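PDB 7BYS: galactan 1,3-beta-galactosidase from Phanerochaete chrysosporium, which probably removes galactose units from beta-1,3-galactan chains as an exo-acting family 43 glycoside hydrolase, and carries a calcium-containing carbohydrate-binding module. Local coordinates for residues I3-W9 against R269-Y273; V285-V289 against W354-Y358; S348-S352 against K398-G404. One frame throughout, in Å; residues are numbered along the deposited sequence.

Contact 1: I3-W9 against R269-Y273; sequences IVSGAAW and RYIWY
W9, S5 and W272 have the most surface covered in this buried contact, R269 and Y270 hardly less; the irregular N-terminal segment I3-W9 covers strand R269-Y273 of the last four-stranded blade of the GH43 beta-propeller. A type II turn from V4 to A7 bends the segment; G6 (phi 102°) fits because a CB would jam against the preceding carbonyl. S5 lies opposite I271 (CA-CA 4.6 Å). The W9 indole (chi1 m, chi2 near 0°) folds back so that NE1 donates to V4 O at 2.8 Å. The edge of its six-membered ring meets the face of the W272 five-membered ring, T-shaped (centroids 4.7 Å, planes 86°), while Y270 CB makes a CH-pi contact 3.8 Å from the W9 six-membered ring centroid. With no direct backbone hydrogen bond between the segments, S5 OG (chi1 m) takes W272 N at 2.9 Å and water 1 bridges G6 N, Y270 N (both 3.0 Å) and A7 O (2.7 Å); aromatic faces add much apolar surface, and R269's aliphatic chain lies along G6 and A7.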
loop_
_atom_site.group_PDB
_atom_site.type_symbol
_atom_site.label_atom_id
_atom_site.label_comp_id
_atom_site.label_asym_id
_atom_site.label_seq_id
_atom_site.Cartn_x
_atom_site.Cartn_y
_atom_site.Cartn_z
ATOM N N ILE A 3 -11.294 -6.596 2.428
ATOM C CA ILE A 3 -10.135 -5.802 2.026
ATOM C C ILE A 3 -9.510 -6.499 0.830
ATOM O O ILE A 3 -9.012 -7.620 0.952
ATOM C CB ILE A 3 -9.124 -5.684 3.176
ATOM C CG1 ILE A 3 -9.761 -4.928 4.343
ATOM C CG2 ILE A 3 -7.841 -4.985 2.698
ATOM C CD1 ILE A 3 -8.903 -4.894 5.569
ATOM N N VAL A 4 -9.517 -5.830 -0.321
ATOM C CA VAL A 4 -9.207 -6.460 -1.601
ATOM C C VAL A 4 -8.096 -5.644 -2.266
ATOM O O VAL A 4 -8.343 -4.644 -2.948
ATOM C CB VAL A 4 -10.442 -6.581 -2.496
ATOM C CG1 VAL A 4 -10.089 -7.344 -3.755
ATOM C CG2 VAL A 4 -11.562 -7.280 -1.728
ATOM N N SER A 5 -6.851 -6.054 -2.047
ATOM C CA SER A 5 -5.705 -5.266 -2.485
ATOM C C SER A 5 -5.635 -5.207 -4.006
ATOM O O SER A 5 -5.673 -6.234 -4.689
ATOM C CB SER A 5 -4.427 -5.889 -1.942
ATOM O OG SER A 5 -4.334 -5.630 -0.552
ATOM N N GLY A 6 -5.484 -4.005 -4.540
ATOM C CA GLY A 6 -5.412 -3.786 -5.960
ATOM C C GLY A 6 -6.697 -3.270 -6.565
ATOM O O GLY A 6 -6.666 -2.705 -7.662
ATOM N N ALA A 7 -7.817 -3.440 -5.875
ATOM C CA ALA A 7 -9.085 -2.934 -6.368
ATOM C C ALA A 7 -9.154 -1.421 -6.184
ATOM O O ALA A 7 -8.412 -0.826 -5.399
ATOM C CB ALA A 7 -10.234 -3.587 -5.603
ATOM N N ALA A 8 -10.062 -0.794 -6.924
ATOM C CA ALA A 8 -10.335 0.634 -6.772
ATOM C C ALA A 8 -11.261 0.813 -5.576
ATOM O O ALA A 8 -12.475 0.620 -5.681
ATOM C CB ALA A 8 -10.972 1.189 -8.043
ATOM N N TRP A 9 -10.690 1.170 -4.431
ATOM C CA TRP A 9 -11.463 1.292 -3.202
ATOM C C TRP A 9 -12.174 2.630 -3.173
ATOM O O TRP A 9 -11.586 3.669 -3.485
ATOM C CB TRP A 9 -10.553 1.264 -1.979
ATOM C CG TRP A 9 -9.813 0.010 -1.746
ATOM C CD1 TRP A 9 -9.830 -1.116 -2.512
ATOM C CD2 TRP A 9 -8.923 -0.254 -0.659
ATOM N NE1 TRP A 9 -8.992 -2.064 -1.975
ATOM C CE2 TRP A 9 -8.432 -1.562 -0.831
ATOM C CE3 TRP A 9 -8.511 0.483 0.458
ATOM C CZ2 TRP A 9 -7.535 -2.152 0.063
ATOM C CZ3 TRP A 9 -7.612 -0.096 1.339
ATOM C CH2 TRP A 9 -7.138 -1.408 1.140
ATOM N N ARG A 269 -2.833 2.187 -6.143
ATOM C CA ARG A 269 -3.722 1.329 -5.371
ATOM C C ARG A 269 -3.209 1.161 -3.946
ATOM O O ARG A 269 -2.081 1.536 -3.612
ATOM C CB ARG A 269 -3.912 -0.043 -6.051
ATOM C CG ARG A 269 -4.592 0.005 -7.437
ATOM C CD ARG A 269 -5.884 0.820 -7.436
ATOM N NE ARG A 269 -6.567 0.750 -8.734
ATOM C CZ ARG A 269 -7.402 1.675 -9.189
ATOM N NH1 ARG A 269 -7.669 2.749 -8.472
ATOM N NH2 ARG A 269 -7.965 1.521 -10.390
ATOM N N TYR A 270 -4.070 0.607 -3.097
ATOM C CA TYR A 270 -3.776 0.383 -1.692
ATOM C C TYR A 270 -3.618 -1.115 -1.497
ATOM O O TYR A 270 -4.548 -1.886 -1.777
ATOM C CB TYR A 270 -4.910 0.954 -0.834
ATOM C CG TYR A 270 -5.155 2.409 -1.168
ATOM C CD1 TYR A 270 -4.219 3.386 -0.841
ATOM C CD2 TYR A 270 -6.307 2.803 -1.849
ATOM C CE1 TYR A 270 -4.421 4.709 -1.169
ATOM C CE2 TYR A 270 -6.516 4.135 -2.194
ATOM C CZ TYR A 270 -5.574 5.082 -1.847
ATOM O OH TYR A 270 -5.774 6.410 -2.192
ATOM N N ILE A 271 -2.432 -1.519 -1.064
ATOM C CA ILE A 271 -2.073 -2.912 -0.886
ATOM C C ILE A 271 -1.996 -3.119 0.620
ATOM O O ILE A 271 -1.010 -2.739 1.263
ATOM C CB ILE A 271 -0.747 -3.235 -1.588
ATOM C CG1 ILE A 271 -0.749 -2.777 -3.070
ATOM C CG2 ILE A 271 -0.439 -4.720 -1.483
ATOM C CD1 ILE A 271 -1.933 -3.248 -3.900
ATOM N N TRP A 272 -3.058 -3.678 1.193
ATOM C CA TRP A 272 -3.137 -3.945 2.626
ATOM C C TRP A 272 -3.232 -5.447 2.841
ATOM O O TRP A 272 -4.108 -6.102 2.262
ATOM C CB TRP A 272 -4.377 -3.320 3.252
ATOM C CG TRP A 272 -4.420 -1.828 3.346
ATOM C CD1 TRP A 272 -3.626 -0.915 2.713
ATOM C CD2 TRP A 272 -5.364 -1.085 4.106
ATOM N NE1 TRP A 272 -4.022 0.364 3.044
ATOM C CE2 TRP A 272 -5.086 0.280 3.908
ATOM C CE3 TRP A 272 -6.415 -1.446 4.954
ATOM C CZ2 TRP A 272 -5.824 1.284 4.531
ATOM C CZ3 TRP A 272 -7.139 -0.451 5.571
ATOM C CH2 TRP A 272 -6.852 0.894 5.349
ATOM N N TYR A 273 -2.346 -5.983 3.675
ATOM C CA TYR A 273 -2.329 -7.401 3.996
ATOM C C TYR A 273 -2.087 -7.583 5.486
ATOM O O TYR A 273 -1.439 -6.743 6.123
ATOM C CB TYR A 273 -1.190 -8.112 3.260
ATOM C CG TYR A 273 -1.358 -8.244 1.771
ATOM C CD1 TYR A 273 -2.480 -8.852 1.225
ATOM C CD2 TYR A 273 -0.378 -7.767 0.898
ATOM C CE1 TYR A 273 -2.620 -8.993 -0.159
ATOM C CE2 TYR A 273 -0.506 -7.907 -0.475
ATOM C CZ TYR A 273 -1.631 -8.503 -1.002
ATOM O OH TYR A 273 -1.739 -8.620 -2.377
HETATM O O HOH W 1 -6.267 -1.258 -3.765
#

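Contact 2: V285-V289 against W354-Y358; sequences VHADV and WVALY
This is a small interdomain contact, 221 Å² in all: the irregular segment V285-V289, which leaves the last propeller blade after strand 283-284, meets strand W354-Y358 of the C-terminal carbohydrate-binding module. The two run roughly antiparallel, 152° apart, yet too far apart for backbone pairing, with D288 opposite A356 (CA-CA 6.6 Å) and V289 opposite W354 (7.7 Å). Side chains therefore bridge the gap. H286, D288 and V289 have their CA-CB bonds toward the strand, as do W354 and A356 toward the loop. At the centre, D288 (chi1 m) takes a hydrogen bond from Y358 OH to OD2 at 2.6 Å, and the small methyl of A356 lets the carboxylate come close, OD2 to CB 3.3 Å. The strand belongs to the four-stranded sheet of the module's beta-sandwich, the fold of CBM35, and D288 is tied to that module further: OD2 is also hydrogen-bonded to Y427 OH, and OD1 to S394 OG. An acid suits the spot because it can accept from several hydroxyls at once. H286 (chi1 t) puts the edge of its imidazole against the same phenol, CE1 to Y358 OH 3.5 Å, and its ring stacks on W239 of the propeller. At the other end V289 (chi1 t) is purely apolar, its CG2 3.9 Å from W354 CB.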
loop_
_atom_site.group_PDB
_atom_site.type_symbol
_atom_site.label_atom_id
_atom_site.label_comp_id
_atom_site.label_asym_id
_atom_site.label_seq_id
_atom_site.Cartn_x
_atom_site.Cartn_y
_atom_site.Cartn_z
ATOM N N VAL A 285 0.868 -11.894 4.892
ATOM C CA VAL A 285 -0.024 -12.969 4.475
ATOM C C VAL A 285 -0.649 -12.519 3.162
ATOM O O VAL A 285 -1.413 -11.551 3.131
ATOM C CB VAL A 285 -1.107 -13.210 5.529
ATOM C CG1 VAL A 285 -2.060 -14.329 5.085
ATOM C CG2 VAL A 285 -0.470 -13.524 6.877
ATOM N N HIS A 286 -0.304 -13.190 2.067
ATOM C CA HIS A 286 -0.817 -12.786 0.759
ATOM C C HIS A 286 -2.247 -13.288 0.607
ATOM O O HIS A 286 -2.494 -14.407 0.144
ATOM C CB HIS A 286 0.068 -13.303 -0.363
ATOM C CG HIS A 286 -0.393 -12.870 -1.714
ATOM N ND1 HIS A 286 -0.944 -13.747 -2.627
ATOM C CD2 HIS A 286 -0.439 -11.645 -2.288
ATOM C CE1 HIS A 286 -1.273 -13.085 -3.720
ATOM N NE2 HIS A 286 -0.977 -11.810 -3.542
ATOM N N ALA A 287 -3.191 -12.438 0.992
ATOM C CA ALA A 287 -4.617 -12.753 1.000
ATOM C C ALA A 287 -5.303 -11.814 0.024
ATOM O O ALA A 287 -5.429 -10.614 0.299
ATOM C CB ALA A 287 -5.207 -12.559 2.396
ATOM N N ASP A 288 -5.760 -12.356 -1.114
ATOM C CA ASP A 288 -6.415 -11.525 -2.119
ATOM C C ASP A 288 -7.662 -10.860 -1.558
ATOM O O ASP A 288 -7.990 -9.731 -1.938
ATOM C CB ASP A 288 -6.837 -12.371 -3.328
ATOM C CG ASP A 288 -5.668 -13.064 -4.021
ATOM O OD1 ASP A 288 -4.639 -12.411 -4.286
ATOM O OD2 ASP A 288 -5.793 -14.268 -4.330
ATOM N N VAL A 289 -8.353 -11.545 -0.646
ATOM C CA VAL A 289 -9.581 -11.068 -0.022
ATOM C C VAL A 289 -9.505 -11.455 1.448
ATOM O O VAL A 289 -9.373 -12.637 1.775
ATOM C CB VAL A 289 -10.819 -11.715 -0.670
ATOM C CG1 VAL A 289 -12.092 -11.211 -0.017
ATOM C CG2 VAL A 289 -10.858 -11.446 -2.176
ATOM N N TRP A 354 -15.561 -11.572 -5.901
ATOM C CA TRP A 354 -14.203 -11.167 -6.227
ATOM C C TRP A 354 -13.453 -12.340 -6.833
ATOM O O TRP A 354 -13.499 -13.457 -6.315
ATOM C CB TRP A 354 -13.486 -10.709 -4.963
ATOM C CG TRP A 354 -13.861 -9.333 -4.577
ATOM C CD1 TRP A 354 -14.585 -8.960 -3.480
ATOM C CD2 TRP A 354 -13.558 -8.127 -5.288
ATOM N NE1 TRP A 354 -14.740 -7.602 -3.459
ATOM C CE2 TRP A 354 -14.112 -7.064 -4.552
ATOM C CE3 TRP A 354 -12.838 -7.842 -6.453
ATOM C CZ2 TRP A 354 -13.991 -5.738 -4.956
ATOM C CZ3 TRP A 354 -12.723 -6.521 -6.856
ATOM C CH2 TRP A 354 -13.291 -5.488 -6.108
ATOM N N VAL A 355 -12.749 -12.077 -7.929
ATOM C CA VAL A 355 -11.928 -13.075 -8.597
ATOM C C VAL A 355 -10.515 -12.518 -8.717
ATOM O O VAL A 355 -10.319 -11.414 -9.233
ATOM C CB VAL A 355 -12.507 -13.436 -9.980
ATOM C CG1 VAL A 355 -11.669 -14.508 -10.647
ATOM C CG2 VAL A 355 -13.976 -13.892 -9.849
ATOM N N ALA A 356 -9.543 -13.270 -8.230
ATOM C CA ALA A 356 -8.146 -12.880 -8.339
ATOM C C ALA A 356 -7.542 -13.502 -9.591
ATOM O O ALA A 356 -7.613 -14.719 -9.785
ATOM C CB ALA A 356 -7.362 -13.330 -7.108
ATOM N N LEU A 357 -6.941 -12.669 -10.426
ATOM C CA LEU A 357 -6.279 -13.116 -11.647
ATOM C C LEU A 357 -4.779 -13.177 -11.380
ATOM O O LEU A 357 -4.153 -12.145 -11.112
ATOM C CB LEU A 357 -6.581 -12.170 -12.809
ATOM C CG LEU A 357 -8.029 -11.722 -13.022
ATOM C CD1 LEU A 357 -8.123 -10.805 -14.244
ATOM C CD2 LEU A 357 -8.954 -12.911 -13.153
ATOM N N TYR A 358 -4.215 -14.386 -11.423
ATOM C CA TYR A 358 -2.783 -14.595 -11.227
ATOM C C TYR A 358 -2.108 -14.624 -12.591
ATOM O O TYR A 358 -2.449 -15.450 -13.446
ATOM C CB TYR A 358 -2.528 -15.895 -10.469
ATOM C CG TYR A 358 -2.829 -15.794 -8.998
ATOM C CD1 TYR A 358 -4.140 -15.690 -8.532
ATOM C CD2 TYR A 358 -1.797 -15.803 -8.070
ATOM C CE1 TYR A 358 -4.404 -15.570 -7.166
ATOM C CE2 TYR A 358 -2.053 -15.695 -6.715
ATOM C CZ TYR A 358 -3.352 -15.571 -6.281
ATOM O OH TYR A 358 -3.575 -15.464 -4.924
#

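Contact 3: S348-S352 against K398-G404; sequences SNGGS and KLNLNSG
Two neighbouring segments turn corners together at the edge of the module's beta-sandwich: S348-S352 passes from the five-stranded to the four-stranded sheet, and K398-G404 makes the reverse passage antiparallel beside it. S348 and G404 form a hydrogen-bonded pair, S348 N to G404 O and G404 N to S348 O, both 2.9 Å. Beyond the corner, L401 N donates to G351 O at 3.0 Å, and S352 faces N400 in a non-hydrogen-bonded pair (CA-CA 4.3 Å). G350 N finds its acceptor within its own segment, S348 OG (chi1 t) at 3.0 Å, an ST turn that explains the serine; G350 O is taken by H353 NE2. The corners need glycine: at G350 (phi 98°) and G404 (phi 99°) a CB would strike the preceding carbonyl. CA-H...O contacts, G350 CA to L401 O and S403 CA to S348 O, both 3.4 Å, add to the pairing. On the exposed face, water 2 lies 2.8 Å from S352 OG and donates to N400 OD1 at 3.0 Å.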
loop_
_atom_site.group_PDB
_atom_site.type_symbol
_atom_site.label_atom_id
_atom_site.label_comp_id
_atom_site.label_asym_id
_atom_site.label_seq_id
_atom_site.Cartn_x
_atom_site.Cartn_y
_atom_site.Cartn_z
ATOM N N SER A 348 -20.788 -21.341 -8.802
ATOM C CA SER A 348 -21.167 -20.220 -7.958
ATOM C C SER A 348 -22.531 -20.462 -7.332
ATOM O O SER A 348 -23.334 -21.256 -7.824
ATOM C CB SER A 348 -21.188 -18.903 -8.735
ATOM O OG SER A 348 -21.354 -17.814 -7.843
ATOM N N ASN A 349 -22.770 -19.761 -6.225
ATOM C CA ASN A 349 -24.092 -19.613 -5.637
ATOM C C ASN A 349 -24.848 -18.432 -6.222
ATOM O O ASN A 349 -25.999 -18.198 -5.840
ATOM C CB ASN A 349 -23.983 -19.439 -4.113
ATOM C CG ASN A 349 -22.870 -18.474 -3.704
ATOM O OD1 ASN A 349 -22.371 -17.698 -4.517
ATOM N ND2 ASN A 349 -22.481 -18.523 -2.432
ATOM N N GLY A 350 -24.229 -17.690 -7.136
ATOM C CA GLY A 350 -24.803 -16.483 -7.694
ATOM C C GLY A 350 -24.277 -15.242 -7.001
ATOM O O GLY A 350 -23.494 -15.295 -6.048
ATOM N N GLY A 351 -24.724 -14.100 -7.506
ATOM C CA GLY A 351 -24.316 -12.831 -6.953
ATOM C C GLY A 351 -22.932 -12.411 -7.412
ATOM O O GLY A 351 -22.347 -12.961 -8.348
ATOM N N SER A 352 -22.404 -11.412 -6.717
ATOM C CA SER A 352 -21.127 -10.816 -7.084
ATOM C C SER A 352 -19.990 -11.478 -6.318
ATOM O O SER A 352 -20.101 -11.755 -5.120
ATOM C CB SER A 352 -21.156 -9.315 -6.804
ATOM O OG SER A 352 -19.859 -8.765 -6.891
ATOM N N LYS A 398 -14.245 -7.832 -9.746
ATOM C CA LYS A 398 -15.524 -8.232 -9.170
ATOM C C LYS A 398 -16.463 -8.641 -10.299
ATOM O O LYS A 398 -16.791 -7.823 -11.163
ATOM C CB LYS A 398 -16.129 -7.085 -8.365
ATOM C CG LYS A 398 -17.142 -7.555 -7.322
ATOM C CD LYS A 398 -17.445 -6.456 -6.304
ATOM C CE LYS A 398 -17.946 -5.203 -6.999
ATOM N NZ LYS A 398 -17.217 -3.983 -6.543
ATOM N N LEU A 399 -16.881 -9.906 -10.297
ATOM C CA LEU A 399 -17.675 -10.462 -11.388
ATOM C C LEU A 399 -19.036 -10.924 -10.885
ATOM O O LEU A 399 -19.142 -11.538 -9.820
ATOM C CB LEU A 399 -16.952 -11.648 -12.035
ATOM C CG LEU A 399 -15.581 -11.339 -12.648
ATOM C CD1 LEU A 399 -14.967 -12.577 -13.258
ATOM C CD2 LEU A 399 -15.683 -10.226 -13.682
ATOM N N ASN A 400 -20.072 -10.660 -11.684
ATOM C CA ASN A 400 -21.417 -11.156 -11.409
ATOM C C ASN A 400 -21.571 -12.536 -12.036
ATOM O O ASN A 400 -21.520 -12.674 -13.262
ATOM C CB ASN A 400 -22.465 -10.202 -11.975
ATOM C CG ASN A 400 -22.653 -8.967 -11.115
ATOM O OD1 ASN A 400 -22.538 -9.028 -9.890
ATOM N ND2 ASN A 400 -22.925 -7.836 -11.753
ATOM N N LEU A 401 -21.762 -13.549 -11.198
ATOM C CA LEU A 401 -21.886 -14.932 -11.624
ATOM C C LEU A 401 -23.307 -15.425 -11.380
ATOM O O LEU A 401 -24.078 -14.822 -10.627
ATOM C CB LEU A 401 -20.898 -15.828 -10.870
ATOM C CG LEU A 401 -19.421 -15.420 -10.900
ATOM C CD1 LEU A 401 -18.594 -16.333 -10.018
ATOM C CD2 LEU A 401 -18.932 -15.472 -12.339
ATOM N N ASN A 402 -23.649 -16.527 -12.034
ATOM C CA ASN A 402 -24.950 -17.157 -11.859
ATOM C C ASN A 402 -24.816 -18.381 -10.965
ATOM O O ASN A 402 -23.746 -18.978 -10.844
ATOM C CB ASN A 402 -25.539 -17.581 -13.208
ATOM C CG ASN A 402 -25.804 -16.410 -14.120
ATOM O OD1 ASN A 402 -26.148 -15.318 -13.666
ATOM N ND2 ASN A 402 -25.646 -16.628 -15.422
ATOM N N SER A 403 -25.927 -18.756 -10.332
ATOM C CA SER A 403 -25.942 -20.012 -9.599
ATOM C C SER A 403 -25.712 -21.169 -10.562
ATOM O O SER A 403 -26.281 -21.211 -11.658
ATOM C CB SER A 403 -27.274 -20.190 -8.872
ATOM O OG SER A 403 -27.169 -21.205 -7.888
ATOM N N GLY A 404 -24.860 -22.103 -10.159
ATOM C CA GLY A 404 -24.492 -23.192 -11.035
ATOM C C GLY A 404 -23.157 -22.954 -11.711
ATOM O O GLY A 404 -22.231 -22.412 -11.100
HETATM O O HOH W 2 -20.541 -7.014 -9.003
#

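The three contacts run from the propeller into the binding module. The centre of contact 1 lies about 7 Å from the chain's centre, about 10 Å from the centre of contact 2 and about 21 Å from that of contact 3; the centres of contacts 2 and 3 are about 17 Å apart. Contact 1 closes before contact 2 opens, whereas the segments of contacts 2 and 3 alternate along the chain. Contacts 1 and 2 touch through Y273 against H286 and through V4 CG2, 3.6 Å from W354 NE1. Strands 352-360 and 392-402, neighbours in one sheet, join contacts 2 and 3, with W354 CZ3 3.5 Å from K398 N. W354 thus meets both the N-terminal segment and the strand leading to the sandwich corner, linking the two domains.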